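Local atomic coordinates of exocyst complex component EXO70 (Saccharomyces cerevisiae, PDB entry 2B1E), a protein that acts in the secretory pathway as a subunit of the exocyst, which tethers secretory vesicles to sites of exocytosis, and helps that complex assemble. Residues F244-L249 and Q283-D288; G329-M334 and D363-L368; S178-Y183 and S222-L227; D291-K296 and V314-R319; K350-Q355 and I372-D377. One frame throughout, in Å; residues are numbered along the deposited sequence.

Contact 1: residues F244-L249 and Q283-D288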
# COMPACT_ATOMS: atom_id res chain seq x y z
N PHE A 244 -3.56 7.38 0.20
CA PHE A 244 -3.73 5.94 0.19
C PHE A 244 -3.94 5.45 -1.24
O PHE A 244 -3.96 4.25 -1.50
CB PHE A 244 -4.93 5.54 1.05
CG PHE A 244 -4.71 5.73 2.52
CD1 PHE A 244 -5.74 6.17 3.34
CD2 PHE A 244 -3.47 5.48 3.09
CE1 PHE A 244 -5.54 6.36 4.70
CE2 PHE A 244 -3.25 5.66 4.45
CZ PHE A 244 -4.29 6.10 5.26
N PHE A 245 -4.08 6.40 -2.16
CA PHE A 245 -4.27 6.07 -3.56
C PHE A 245 -3.01 5.38 -4.07
O PHE A 245 -3.06 4.60 -5.02
CB PHE A 245 -4.54 7.33 -4.38
CG PHE A 245 -4.75 7.05 -5.84
CD1 PHE A 245 -5.74 6.16 -6.26
CD2 PHE A 245 -3.96 7.67 -6.81
CE1 PHE A 245 -5.94 5.90 -7.60
CE2 PHE A 245 -4.16 7.41 -8.16
CZ PHE A 245 -5.15 6.52 -8.56
N SER A 246 -1.88 5.68 -3.43
CA SER A 246 -0.61 5.09 -3.81
C SER A 246 -0.68 3.57 -3.79
O SER A 246 -0.03 2.90 -4.59
CB SER A 246 0.49 5.57 -2.87
OG SER A 246 0.21 5.21 -1.53
N PHE A 247 -1.47 3.02 -2.87
CA PHE A 247 -1.61 1.57 -2.78
C PHE A 247 -2.21 1.01 -4.07
O PHE A 247 -1.83 -0.08 -4.51
CB PHE A 247 -2.50 1.17 -1.59
CG PHE A 247 -1.88 1.42 -0.25
CD1 PHE A 247 -0.56 1.04 0.01
CD2 PHE A 247 -2.62 1.99 0.79
CE1 PHE A 247 0.01 1.22 1.27
CE2 PHE A 247 -2.06 2.17 2.05
CZ PHE A 247 -0.75 1.79 2.29
N GLU A 248 -3.14 1.75 -4.67
CA GLU A 248 -3.77 1.32 -5.91
C GLU A 248 -2.85 1.53 -7.10
O GLU A 248 -2.96 0.83 -8.11
CB GLU A 248 -5.08 2.06 -6.13
CG GLU A 248 -6.11 1.84 -5.04
CD GLU A 248 -7.42 2.57 -5.31
OE1 GLU A 248 -8.22 2.72 -4.36
OE2 GLU A 248 -7.65 2.98 -6.47
N LEU A 249 -1.95 2.50 -6.99
CA LEU A 249 -1.00 2.76 -8.06
C LEU A 249 0.06 1.67 -8.06
O LEU A 249 0.48 1.19 -9.11
CB LEU A 249 -0.34 4.13 -7.88
CG LEU A 249 -1.24 5.35 -8.12
CD1 LEU A 249 -0.47 6.62 -7.79
CD2 LEU A 249 -1.71 5.37 -9.57
N GLN A 283 6.21 4.18 1.24
CA GLN A 283 7.06 3.99 2.41
C GLN A 283 7.00 5.21 3.32
O GLN A 283 7.02 5.09 4.54
CB GLN A 283 8.52 3.73 1.99
CG GLN A 283 9.46 3.57 3.19
CD GLN A 283 10.92 3.45 2.80
OE1 GLN A 283 11.33 2.49 2.13
NE2 GLN A 283 11.73 4.42 3.22
N SER A 284 6.94 6.39 2.71
CA SER A 284 6.87 7.62 3.48
C SER A 284 5.51 7.74 4.14
O SER A 284 5.34 8.45 5.13
CB SER A 284 7.11 8.83 2.57
OG SER A 284 8.39 8.77 1.97
N LEU A 285 4.53 7.04 3.58
CA LEU A 285 3.18 7.08 4.11
C LEU A 285 3.19 6.60 5.57
O LEU A 285 2.48 7.14 6.42
CB LEU A 285 2.27 6.19 3.26
CG LEU A 285 0.77 6.40 3.41
CD1 LEU A 285 0.43 7.86 3.15
CD2 LEU A 285 0.02 5.49 2.44
N PHE A 286 4.01 5.59 5.85
CA PHE A 286 4.11 5.03 7.19
C PHE A 286 4.94 5.92 8.11
O PHE A 286 4.52 6.26 9.21
CB PHE A 286 4.73 3.63 7.12
CG PHE A 286 3.84 2.61 6.46
CD1 PHE A 286 2.94 1.87 7.21
CD2 PHE A 286 3.86 2.45 5.08
CE1 PHE A 286 2.08 0.97 6.59
CE2 PHE A 286 3.00 1.55 4.45
CZ PHE A 286 2.10 0.81 5.21
N ARG A 287 6.13 6.30 7.65
CA ARG A 287 7.00 7.16 8.43
C ARG A 287 6.24 8.43 8.80
O ARG A 287 6.35 8.93 9.92
CB ARG A 287 8.24 7.52 7.62
CG ARG A 287 9.29 8.31 8.39
CD ARG A 287 10.44 8.70 7.47
NE ARG A 287 11.58 9.26 8.20
CZ ARG A 287 11.57 10.41 8.86
NH1 ARG A 287 10.47 11.15 8.91
NH2 ARG A 287 12.67 10.83 9.48
N ASP A 288 5.44 8.93 7.86
CA ASP A 288 4.66 10.14 8.06
C ASP A 288 3.61 10.00 9.16
O ASP A 288 3.39 10.94 9.93
CB ASP A 288 3.97 10.55 6.76
CG ASP A 288 3.12 11.80 6.93
OD1 ASP A 288 3.68 12.85 7.32
OD2 ASP A 288 1.90 11.73 6.67

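Contact 2: residues G329-M334 and D363-L368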
# COMPACT_ATOMS: atom_id res chain seq x y z
N GLY A 329 -2.82 -3.31 0.52
CA GLY A 329 -1.77 -2.35 0.25
C GLY A 329 -0.72 -2.29 1.36
O GLY A 329 0.47 -2.42 1.10
N CYS A 330 -1.18 -2.09 2.59
CA CYS A 330 -0.27 -2.02 3.74
C CYS A 330 0.65 -3.24 3.78
O CYS A 330 1.87 -3.10 3.88
CB CYS A 330 -1.07 -1.93 5.04
SG CYS A 330 -1.99 -0.40 5.28
N LEU A 331 0.05 -4.42 3.73
CA LEU A 331 0.81 -5.66 3.76
C LEU A 331 1.87 -5.68 2.67
O LEU A 331 3.06 -5.90 2.94
CB LEU A 331 -0.12 -6.86 3.59
CG LEU A 331 -1.00 -7.20 4.79
CD1 LEU A 331 -2.11 -8.13 4.37
CD2 LEU A 331 -0.14 -7.82 5.88
N GLY A 332 1.44 -5.44 1.43
CA GLY A 332 2.38 -5.43 0.33
C GLY A 332 3.49 -4.43 0.57
O GLY A 332 4.66 -4.68 0.26
N ALA A 333 3.12 -3.29 1.15
CA ALA A 333 4.07 -2.23 1.44
C ALA A 333 5.14 -2.68 2.44
O ALA A 333 6.23 -2.12 2.47
CB ALA A 333 3.34 -1.02 1.99
N MET A 334 4.83 -3.70 3.24
CA MET A 334 5.77 -4.20 4.23
C MET A 334 7.04 -4.83 3.67
O MET A 334 7.97 -5.11 4.42
CB MET A 334 5.07 -5.19 5.17
CG MET A 334 4.06 -4.56 6.12
SD MET A 334 4.79 -3.27 7.17
CE MET A 334 4.37 -1.81 6.21
N ASP A 363 7.75 -11.77 7.62
CA ASP A 363 6.44 -11.72 6.97
C ASP A 363 5.74 -10.39 7.23
O ASP A 363 5.95 -9.75 8.26
CB ASP A 363 5.56 -12.89 7.43
CG ASP A 363 5.29 -12.87 8.91
OD1 ASP A 363 6.26 -12.87 9.69
OD2 ASP A 363 4.10 -12.87 9.29
N HIS A 364 4.91 -9.99 6.27
CA HIS A 364 4.20 -8.72 6.32
C HIS A 364 3.17 -8.53 7.44
O HIS A 364 2.86 -7.40 7.79
CB HIS A 364 3.54 -8.47 4.97
CG HIS A 364 4.48 -8.55 3.81
ND1 HIS A 364 4.08 -8.38 2.50
CD2 HIS A 364 5.81 -8.80 3.76
CE1 HIS A 364 5.12 -8.50 1.70
NE2 HIS A 364 6.19 -8.76 2.44
N ASN A 365 2.65 -9.62 7.98
CA ASN A 365 1.65 -9.52 9.04
C ASN A 365 2.27 -9.09 10.36
O ASN A 365 1.71 -8.26 11.07
CB ASN A 365 0.93 -10.86 9.21
CG ASN A 365 0.34 -11.36 7.92
OD1 ASN A 365 1.04 -11.94 7.09
ND2 ASN A 365 -0.96 -11.13 7.73
N VAL A 366 3.43 -9.65 10.68
CA VAL A 366 4.13 -9.31 11.91
C VAL A 366 4.63 -7.88 11.81
O VAL A 366 4.52 -7.09 12.75
CB VAL A 366 5.34 -10.25 12.14
CG1 VAL A 366 6.11 -9.82 13.38
CG2 VAL A 366 4.86 -11.69 12.29
N LEU A 367 5.18 -7.55 10.65
CA LEU A 367 5.72 -6.22 10.40
C LEU A 367 4.63 -5.15 10.51
O LEU A 367 4.81 -4.14 11.20
CB LEU A 367 6.35 -6.18 9.01
CG LEU A 367 7.32 -5.03 8.75
CD1 LEU A 367 8.43 -5.06 9.79
CD2 LEU A 367 7.89 -5.18 7.35
N LEU A 368 3.51 -5.38 9.85
CA LEU A 368 2.39 -4.44 9.87
C LEU A 368 1.79 -4.30 11.26
O LEU A 368 1.34 -3.22 11.64
CB LEU A 368 1.31 -4.87 8.87
CG LEU A 368 0.10 -3.95 8.74
CD1 LEU A 368 0.55 -2.57 8.30
CD2 LEU A 368 -0.89 -4.54 7.75

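Contact 3: residues S178-Y183 and S222-L227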
# COMPACT_ATOMS: atom_id res chain seq x y z
N SER A 178 -10.80 5.62 -8.66
CA SER A 178 -10.00 6.26 -9.70
C SER A 178 -10.13 5.60 -11.07
O SER A 178 -10.47 4.42 -11.19
CB SER A 178 -8.53 6.27 -9.29
OG SER A 178 -7.72 6.85 -10.30
N GLY A 179 -9.86 6.39 -12.11
CA GLY A 179 -9.94 5.88 -13.47
C GLY A 179 -8.66 5.19 -13.88
O GLY A 179 -8.55 4.68 -15.00
N MET A 180 -7.68 5.17 -12.98
CA MET A 180 -6.40 4.54 -13.27
C MET A 180 -6.59 3.03 -13.29
O MET A 180 -5.83 2.30 -13.94
CB MET A 180 -5.38 4.92 -12.20
CG MET A 180 -3.93 4.65 -12.59
SD MET A 180 -3.32 5.73 -13.90
CE MET A 180 -3.84 4.83 -15.34
N ASN A 181 -7.63 2.56 -12.60
CA ASN A 181 -7.94 1.14 -12.53
C ASN A 181 -8.39 0.58 -13.88
O ASN A 181 -7.87 -0.43 -14.35
CB ASN A 181 -9.02 0.88 -11.47
CG ASN A 181 -8.60 1.35 -10.09
OD1 ASN A 181 -7.55 0.95 -9.58
ND2 ASN A 181 -9.42 2.19 -9.47
N SER A 182 -9.38 1.24 -14.49
CA SER A 182 -9.87 0.81 -15.79
C SER A 182 -8.77 0.94 -16.84
O SER A 182 -8.51 0.01 -17.60
CB SER A 182 -11.08 1.64 -16.21
OG SER A 182 -12.18 1.42 -15.35
N TYR A 183 -8.14 2.11 -16.87
CA TYR A 183 -7.06 2.38 -17.81
C TYR A 183 -6.07 1.24 -17.77
O TYR A 183 -5.58 0.78 -18.81
CB TYR A 183 -6.35 3.69 -17.45
CG TYR A 183 -5.33 4.13 -18.48
CD1 TYR A 183 -5.68 5.01 -19.50
CD2 TYR A 183 -4.02 3.66 -18.43
CE1 TYR A 183 -4.74 5.41 -20.46
CE2 TYR A 183 -3.07 4.05 -19.39
CZ TYR A 183 -3.44 4.92 -20.39
OH TYR A 183 -2.51 5.32 -21.32
N SER A 222 4.83 4.34 -22.64
CA SER A 222 5.22 5.73 -22.44
C SER A 222 3.98 6.51 -21.98
O SER A 222 4.04 7.29 -21.04
CB SER A 222 5.77 6.32 -23.74
OG SER A 222 6.26 7.64 -23.54
N ALA A 223 2.86 6.26 -22.65
CA ALA A 223 1.60 6.93 -22.33
C ALA A 223 1.14 6.59 -20.92
O ALA A 223 0.60 7.44 -20.21
CB ALA A 223 0.53 6.52 -23.33
N TYR A 224 1.36 5.34 -20.52
CA TYR A 224 0.97 4.88 -19.19
C TYR A 224 1.86 5.52 -18.13
O TYR A 224 1.36 6.10 -17.16
CB TYR A 224 1.09 3.36 -19.10
CG TYR A 224 0.94 2.82 -17.69
CD1 TYR A 224 -0.32 2.64 -17.12
CD2 TYR A 224 2.06 2.49 -16.93
CE1 TYR A 224 -0.46 2.16 -15.82
CE2 TYR A 224 1.93 2.00 -15.63
CZ TYR A 224 0.67 1.84 -15.08
OH TYR A 224 0.54 1.33 -13.81
N ALA A 225 3.17 5.39 -18.32
CA ALA A 225 4.15 5.92 -17.39
C ALA A 225 3.97 7.42 -17.17
O ALA A 225 4.18 7.91 -16.06
CB ALA A 225 5.56 5.63 -17.89
N LYS A 226 3.59 8.14 -18.22
CA LYS A 226 3.40 9.58 -18.08
C LYS A 226 2.18 9.87 -17.22
O LYS A 226 2.24 10.70 -16.31
CB LYS A 226 3.24 10.25 -19.45
CG LYS A 226 2.98 11.75 -19.33
CD LYS A 226 3.22 12.50 -20.63
CE LYS A 226 3.00 13.99 -20.42
NZ LYS A 226 3.46 14.81 -21.58
N LEU A 227 1.08 9.19 -17.51
CA LEU A 227 -0.16 9.37 -16.76
C LEU A 227 0.09 8.95 -15.31
O LEU A 227 -0.44 9.55 -14.38
CB LEU A 227 -1.26 8.50 -17.37
CG LEU A 227 -2.73 8.86 -17.12
CD1 LEU A 227 -3.61 7.82 -17.79
CD2 LEU A 227 -3.02 8.91 -15.63

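Contact 4: residues D291-K296 and V314-R319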
# COMPACT_ATOMS: atom_id res chain seq x y z
N ASP A 291 5.35 10.48 12.50
CA ASP A 291 5.71 11.88 12.69
C ASP A 291 4.47 12.73 12.92
O ASP A 291 4.49 13.70 13.68
CB ASP A 291 6.48 12.38 11.46
CG ASP A 291 7.87 11.79 11.37
OD1 ASP A 291 8.10 10.72 11.99
OD2 ASP A 291 8.73 12.37 10.68
N ARG A 292 3.39 12.35 12.25
CA ARG A 292 2.13 13.06 12.38
C ARG A 292 1.62 12.95 13.83
O ARG A 292 1.14 13.92 14.40
CB ARG A 292 1.11 12.46 11.43
CG ARG A 292 -0.22 13.17 11.40
CD ARG A 292 -1.33 12.18 11.12
NE ARG A 292 -2.57 12.86 10.79
CZ ARG A 292 -2.76 13.54 9.67
NH1 ARG A 292 -1.78 13.64 8.78
NH2 ARG A 292 -3.92 14.14 9.45
N ILE A 293 1.74 11.76 14.41
CA ILE A 293 1.30 11.53 15.79
C ILE A 293 2.14 12.35 16.77
O ILE A 293 1.60 12.98 17.68
CB ILE A 293 1.39 10.04 16.16
CG1 ILE A 293 0.49 9.22 15.23
CG2 ILE A 293 0.93 9.83 17.60
CD1 ILE A 293 0.67 7.71 15.37
N ILE A 294 3.45 12.32 16.59
CA ILE A 294 4.36 13.07 17.46
C ILE A 294 4.06 14.57 17.40
O ILE A 294 4.15 15.26 18.41
CB ILE A 294 5.84 12.83 17.05
CG1 ILE A 294 6.19 11.36 17.24
CG2 ILE A 294 6.77 13.70 17.89
CD1 ILE A 294 7.57 10.98 16.76
N LYS A 295 3.68 15.07 16.23
CA LYS A 295 3.36 16.48 16.07
C LYS A 295 2.00 16.82 16.67
O LYS A 295 1.87 17.81 17.39
CB LYS A 295 3.36 16.87 14.58
CG LYS A 295 4.71 16.71 13.90
CD LYS A 295 4.64 17.19 12.46
CE LYS A 295 5.97 17.02 11.75
NZ LYS A 295 5.89 17.47 10.33
N LYS A 296 1.00 16.01 16.36
CA LYS A 296 -0.34 16.25 16.89
C LYS A 296 -0.35 16.14 18.42
O LYS A 296 -0.91 16.99 19.10
CB LYS A 296 -1.33 15.24 16.29
CG LYS A 296 -1.65 15.49 14.82
CD LYS A 296 -2.62 16.65 14.66
CE LYS A 296 -2.99 16.90 13.20
NZ LYS A 296 -1.79 17.26 12.41
N VAL A 314 -8.02 11.19 18.59
CA VAL A 314 -9.09 11.05 17.61
C VAL A 314 -8.48 10.97 16.21
O VAL A 314 -8.79 10.06 15.45
CB VAL A 314 -10.07 12.25 17.65
CG1 VAL A 314 -11.18 12.05 16.63
CG2 VAL A 314 -10.67 12.39 19.05
N ASP A 315 -7.59 11.90 15.89
CA ASP A 315 -6.95 11.93 14.58
C ASP A 315 -6.11 10.69 14.30
O ASP A 315 -6.21 10.09 13.22
CB ASP A 315 -6.05 13.17 14.45
CG ASP A 315 -5.46 13.32 13.06
OD1 ASP A 315 -6.19 13.76 12.14
OD2 ASP A 315 -4.26 13.00 12.87
N THR A 316 -5.29 10.31 15.27
CA THR A 316 -4.42 9.15 15.10
C THR A 316 -5.19 7.86 14.79
O THR A 316 -4.77 7.08 13.94
CB THR A 316 -3.55 8.92 16.36
OG1 THR A 316 -2.71 10.06 16.57
CG2 THR A 316 -2.66 7.69 16.18
N MET A 317 -6.30 7.63 15.48
CA MET A 317 -7.06 6.41 15.23
C MET A 317 -7.82 6.45 13.90
O MET A 317 -7.93 5.44 13.21
CB MET A 317 -8.01 6.12 16.39
CG MET A 317 -7.29 5.80 17.70
SD MET A 317 -5.94 4.60 17.54
CE MET A 317 -4.59 5.61 17.40
N SER A 318 -8.33 7.62 13.54
CA SER A 318 -9.03 7.75 12.27
C SER A 318 -8.03 7.38 11.18
O SER A 318 -8.35 6.64 10.24
CB SER A 318 -9.51 9.19 12.06
OG SER A 318 -10.23 9.32 10.85
N ARG A 319 -6.81 7.88 11.31
CA ARG A 319 -5.75 7.61 10.36
C ARG A 319 -5.46 6.12 10.27
O ARG A 319 -5.42 5.54 9.18
CB ARG A 319 -4.48 8.38 10.77
CG ARG A 319 -3.24 8.07 9.93
CD ARG A 319 -3.42 8.44 8.46
NE ARG A 319 -3.70 9.86 8.26
CZ ARG A 319 -3.81 10.43 7.07
NH1 ARG A 319 -3.66 9.71 5.97
NH2 ARG A 319 -4.08 11.73 6.96

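Contact 5: residues K350-Q355 and I372-D377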
# COMPACT_ATOMS: atom_id res chain seq x y z
N LYS A 350 12.78 1.82 25.86
CA LYS A 350 11.88 1.87 27.00
C LYS A 350 10.54 2.50 26.65
O LYS A 350 9.55 2.26 27.34
CB LYS A 350 12.51 2.63 28.17
CG LYS A 350 12.35 4.14 28.13
CD LYS A 350 12.50 4.73 29.54
CE LYS A 350 12.22 6.23 29.58
NZ LYS A 350 12.18 6.77 30.98
N GLU A 351 10.51 3.30 25.59
CA GLU A 351 9.29 3.97 25.14
C GLU A 351 8.38 3.12 24.26
O GLU A 351 7.37 3.63 23.75
CB GLU A 351 9.64 5.26 24.40
CG GLU A 351 9.96 6.42 25.32
CD GLU A 351 10.24 7.70 24.56
OE1 GLU A 351 9.53 7.99 23.58
OE2 GLU A 351 11.17 8.43 24.96
N TYR A 352 8.72 1.85 24.07
CA TYR A 352 7.89 0.98 23.25
C TYR A 352 7.57 -0.29 24.02
O TYR A 352 8.27 -0.63 24.97
CB TYR A 352 8.58 0.64 21.93
CG TYR A 352 8.88 1.86 21.09
CD1 TYR A 352 10.03 2.61 21.32
CD2 TYR A 352 8.00 2.28 20.10
CE1 TYR A 352 10.29 3.76 20.59
CE2 TYR A 352 8.25 3.43 19.36
CZ TYR A 352 9.40 4.16 19.61
OH TYR A 352 9.66 5.31 18.89
N THR A 353 6.52 -0.98 23.61
CA THR A 353 6.14 -2.20 24.30
C THR A 353 6.58 -3.46 23.57
O THR A 353 6.12 -4.56 23.88
CB THR A 353 4.61 -2.25 24.54
OG1 THR A 353 3.93 -1.94 23.32
CG2 THR A 353 4.22 -1.24 25.61
N LEU A 354 7.48 -3.30 22.61
CA LEU A 354 8.01 -4.44 21.86
C LEU A 354 8.95 -5.24 22.75
O LEU A 354 9.92 -4.70 23.27
CB LEU A 354 8.79 -3.96 20.63
CG LEU A 354 9.54 -5.08 19.90
CD1 LEU A 354 8.52 -6.06 19.31
CD2 LEU A 354 10.43 -4.51 18.82
N GLN A 355 8.66 -6.53 22.93
CA GLN A 355 9.50 -7.39 23.76
C GLN A 355 10.11 -8.53 22.94
O GLN A 355 9.44 -9.14 22.09
CB GLN A 355 8.70 -7.97 24.93
CG GLN A 355 8.02 -6.93 25.79
CD GLN A 355 7.66 -7.45 27.17
OE1 GLN A 355 7.00 -8.48 27.31
NE2 GLN A 355 8.09 -6.73 28.21
N ILE A 372 1.40 -0.79 13.67
CA ILE A 372 0.21 -0.30 14.36
C ILE A 372 0.50 -0.14 15.84
O ILE A 372 0.16 0.88 16.44
CB ILE A 372 -0.98 -1.26 14.18
CG1 ILE A 372 -1.16 -1.59 12.69
CG2 ILE A 372 -2.25 -0.64 14.75
CD1 ILE A 372 -1.21 -0.37 11.78
N SER A 373 1.15 -1.15 16.42
CA SER A 373 1.51 -1.13 17.83
C SER A 373 2.48 0.01 18.11
O SER A 373 2.40 0.67 19.15
CB SER A 373 2.13 -2.47 18.24
OG SER A 373 1.16 -3.51 18.29
N ASP A 374 3.40 0.25 17.18
CA ASP A 374 4.37 1.33 17.35
C ASP A 374 3.65 2.68 17.34
O ASP A 374 4.01 3.59 18.09
CB ASP A 374 5.41 1.30 16.23
CG ASP A 374 6.50 0.27 16.47
OD1 ASP A 374 6.48 -0.37 17.54
OD2 ASP A 374 7.37 0.10 15.59
N CYS A 375 2.62 2.79 16.50
CA CYS A 375 1.84 4.02 16.40
C CYS A 375 1.11 4.31 17.71
O CYS A 375 1.09 5.46 18.18
CB CYS A 375 0.81 3.91 15.27
SG CYS A 375 1.48 4.19 13.59
N ILE A 376 0.50 3.29 18.30
CA ILE A 376 -0.23 3.46 19.55
C ILE A 376 0.75 3.76 20.68
O ILE A 376 0.45 4.56 21.57
CB ILE A 376 -1.08 2.22 19.87
CG1 ILE A 376 -2.14 2.06 18.77
CG2 ILE A 376 -1.77 2.37 21.22
CD1 ILE A 376 -2.86 0.72 18.80
N ASP A 377 1.93 3.15 20.65
CA ASP A 377 2.95 3.41 21.67
C ASP A 377 3.37 4.88 21.57
O ASP A 377 3.54 5.57 22.59
CB ASP A 377 4.20 2.55 21.45
CG ASP A 377 4.08 1.17 22.06
OD1 ASP A 377 3.11 0.90 22.79
OD2 ASP A 377 4.99 0.35 21.80

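Contact 1: residues F244-L249 and Q283-D288
L285 reaches across from helix 268-299 and puts one methyl, CD2, among three side chains of the segment F244-L249. It comes up to the edge of the F244 ring, close to the ring plane, with L285 CD2 3.6 Å from F244 CD2. L285 CD2 also lies 3.8 Å from F247 CZ, at a slant to that ring, and 4.0 Å from S246 OG. Beside it F286 makes a lighter contact: F286 CZ meets the rim of the F247 ring, 4.2 Å from F247 CZ and near the ring plane. F244 and L285 run at about a right angle, so the leucine meets the ring with a branch end and not with its length. The backbones stay well apart, the axes of the helical pieces 245-249 and 283-288 coming no closer than 11.5 Å. Side chains alone fill the distance, and no hydrogen bond links the two segments. The two helices follow one another in the chain and run close to antiparallel, 157° between their directions, forming a helical hairpin in the elongated, all-helical rod of EXO70. L285 CB already points across the gap; CG is anti to the backbone N (chi1 -163°), and from CG the CD2 branch reaches the phenylalanines. In the next shell, S246 OG is hydrogen-bonded to G243 O, so the methyl packs against a hydroxyl already engaged in its own turn. F323, from helix 311-323, meets F244 edge-to-face and also touches the F286 ring, while F371 packs edge-to-face with F286 and C330 and A333 touch F247.

Contact 2: residues G329-M334 and D363-L368
The imidazole of H364 lies against the backbone near the end of helix 327-333, with M334 C over one face, 4.1 Å above the plane and displaced toward the rim. L331 O and G332 CA approach the ring at a slant. L331 O is 2.7 Å from H364 ND1, yet the angle is too poor for a hydrogen bond; that carbonyl accepts M334 N within its own turn. The other flat group, the N365 amide, lies beside L331 CD2, 3.9 Å from N365 ND2. H364 CG is anti to its own carbonyl carbon (chi1 -53°), and from there the ring reaches the L331 carbonyl; an alanine here would probably open a gap beside that carbonyl and the M334 backbone where the imidazole had lain. M334 is the chief apolar link. A bend at chi2 brings M334 SD within 3.5 Å of L367 CG, and M334 CG passes 3.5 Å from H364 O. L331 and L368 meet at about a right angle, CD2 to CD2, at 3.8 Å, and C330 CB lies 3.7 Å from L368 CD1. The helical pieces 329-333 and 364-368 cross at 101°, with D363 in the N-cap position of helix 364-391. The contact joins the end of one helix to the start of the next, across a long connection in the helical rod. F286 of helix 268-299 touches A333 and M334. Without a hydrogen bond between the segments, cohesion comes mainly from shape and apolar packing, the H364 ring lying against the backbone of L331 to M334.

Contact 3: residues S178-Y183 and S222-L227
L227 makes a CH-pi contact with Y183: its CD1 methyl sits over the centre of the phenol ring, with L227 CD1 3.8 Å from the Y183 centroid and only 10° off the ring normal. The two side chains reach toward each other tip to tip. Between the aromatic residues the meeting is at the rims, Y183 CE2 lying in the plane of the Y224 ring at its edge, 3.8 Å from Y224 CD1. Y183 CB points toward helix 209-233 and CG is anti to the backbone N (chi1 -173°), continuing that course to the ring. Apolar packing adds M180, whose bent chain brings SD within 3.6 Å of L227 CD2, and its CE end lies 4.3 Å from Y224 CE1. The contact joins two successive helices of the rod, 180-201 and 209-233, near the start of the first, and the nearest pairs, M180 with L227 and Y183 with Y224, run in opposite senses. An alanine in place of Y183 would probably leave the L227 methyl without its aromatic face and the Y224 edge without its neighbour. Polar bonds stay within one segment or go outside it. S178 OG accepts M180 N at 3.2 Å, a nearly straight capping bond at 166° that secures the helix start from which M180 and Y183 project. Y224 OH is hydrogen-bonded to S252 OG, and L249 packs on M180 from helix 245-259.

Contact 4: residues D291-K296 and V314-R319
R292 and D315 both send CG anti to their backbone N, R292 with chi1 -176°, which starts each side chain toward the other helix; the two meet at about a right angle. A bend at chi2 in R292 then helps turn the chain toward the carboxylate. R292 NE donates to D315 OD2 at 2.7 Å in a salt bridge, with an N-H...O angle of 162°. The oxygen uses its syn lone pair, and the guanidinium and carboxylate are nearly coplanar, 15° apart. R319 NH2 stands 3.2 Å above one face of the R292 guanidinium, toward the rim, while R292 NH2 lies at the edge of the R319 guanidinium. Deeper down, I293 CD1 presses on T316 CG2 at 3.4 Å, tighter than ordinary packing. T316 OG1 is paired with A312 O, and C375 and L379 touch I293. The nearly antiparallel helices 268-299 and 311-323 form a hairpin of the rod. The R292 and R319 guanidinium groups lie close, R292 NH2 3.5 Å from R319 NH2, and D315 probably offsets part of their repulsion. K296 NZ, 4.9 Å from D315 OD2, adds a third positive charge near the carboxylate without touching it; buried R319 NE finds no partner in the model.

Contact 5: residues K350-Q355 and I372-D377
T353 overlaps the carboxylate of D377, its hydroxyl lying within reach of both oxygens. This is a loop-to-helix contact in the all-helical rod: the connection before helix 364-391 folds back onto that same helix two to four turns on. The backbone takes part as well, T353 N donating to D377 OD2 at 2.7 Å and 161°, from above the carboxylate plane. T353 OG1 is 2.9 Å from D377 OD2 and 3.0 Å from D377 OD1. OG1 sits between the backbone N and the carbonyl carbon (chi1 49°), a crowded position that turns it to the carboxylate. Y352 lies beside the site, crossing D374 at about a right angle. R444 of helix 440-473 ties the group together, bridging to D377 OD2 and D374 OD1 and donating to T353 OG1. The donors gathered on D377 would probably favour its charged form. D374 OD2 pairs with R339 and W342, and R339 also makes a cation-pi contact with Y352. At the ring itself, Y352 CD2 is 4.0 Å from D374 OD1, with ring and carboxylate planes 67° apart.

In the fold
Contacts 1 and 3 are buried and almost wholly apolar between their segments, contact 1 lying about 6 Å from the chain centre. Contacts 2, 4 and 5 are partly buried. Contact 3 is apolar though its centre is about 18 Å from that of the chain, while 4 and 5, at about 19 and 22 Å, are held by charged groups. Contacts 1 and 4 both use helix 268-299; contacts 2 and 5 both use helix 364-391. Contact 1 touches contacts 2, 3 and 4, for example through F245 on S178 and F244 on R319, and contact 4 touches contact 5. Contacts 3 and 5, with centres about 39 Å apart, mark the two ends of this part of the rod.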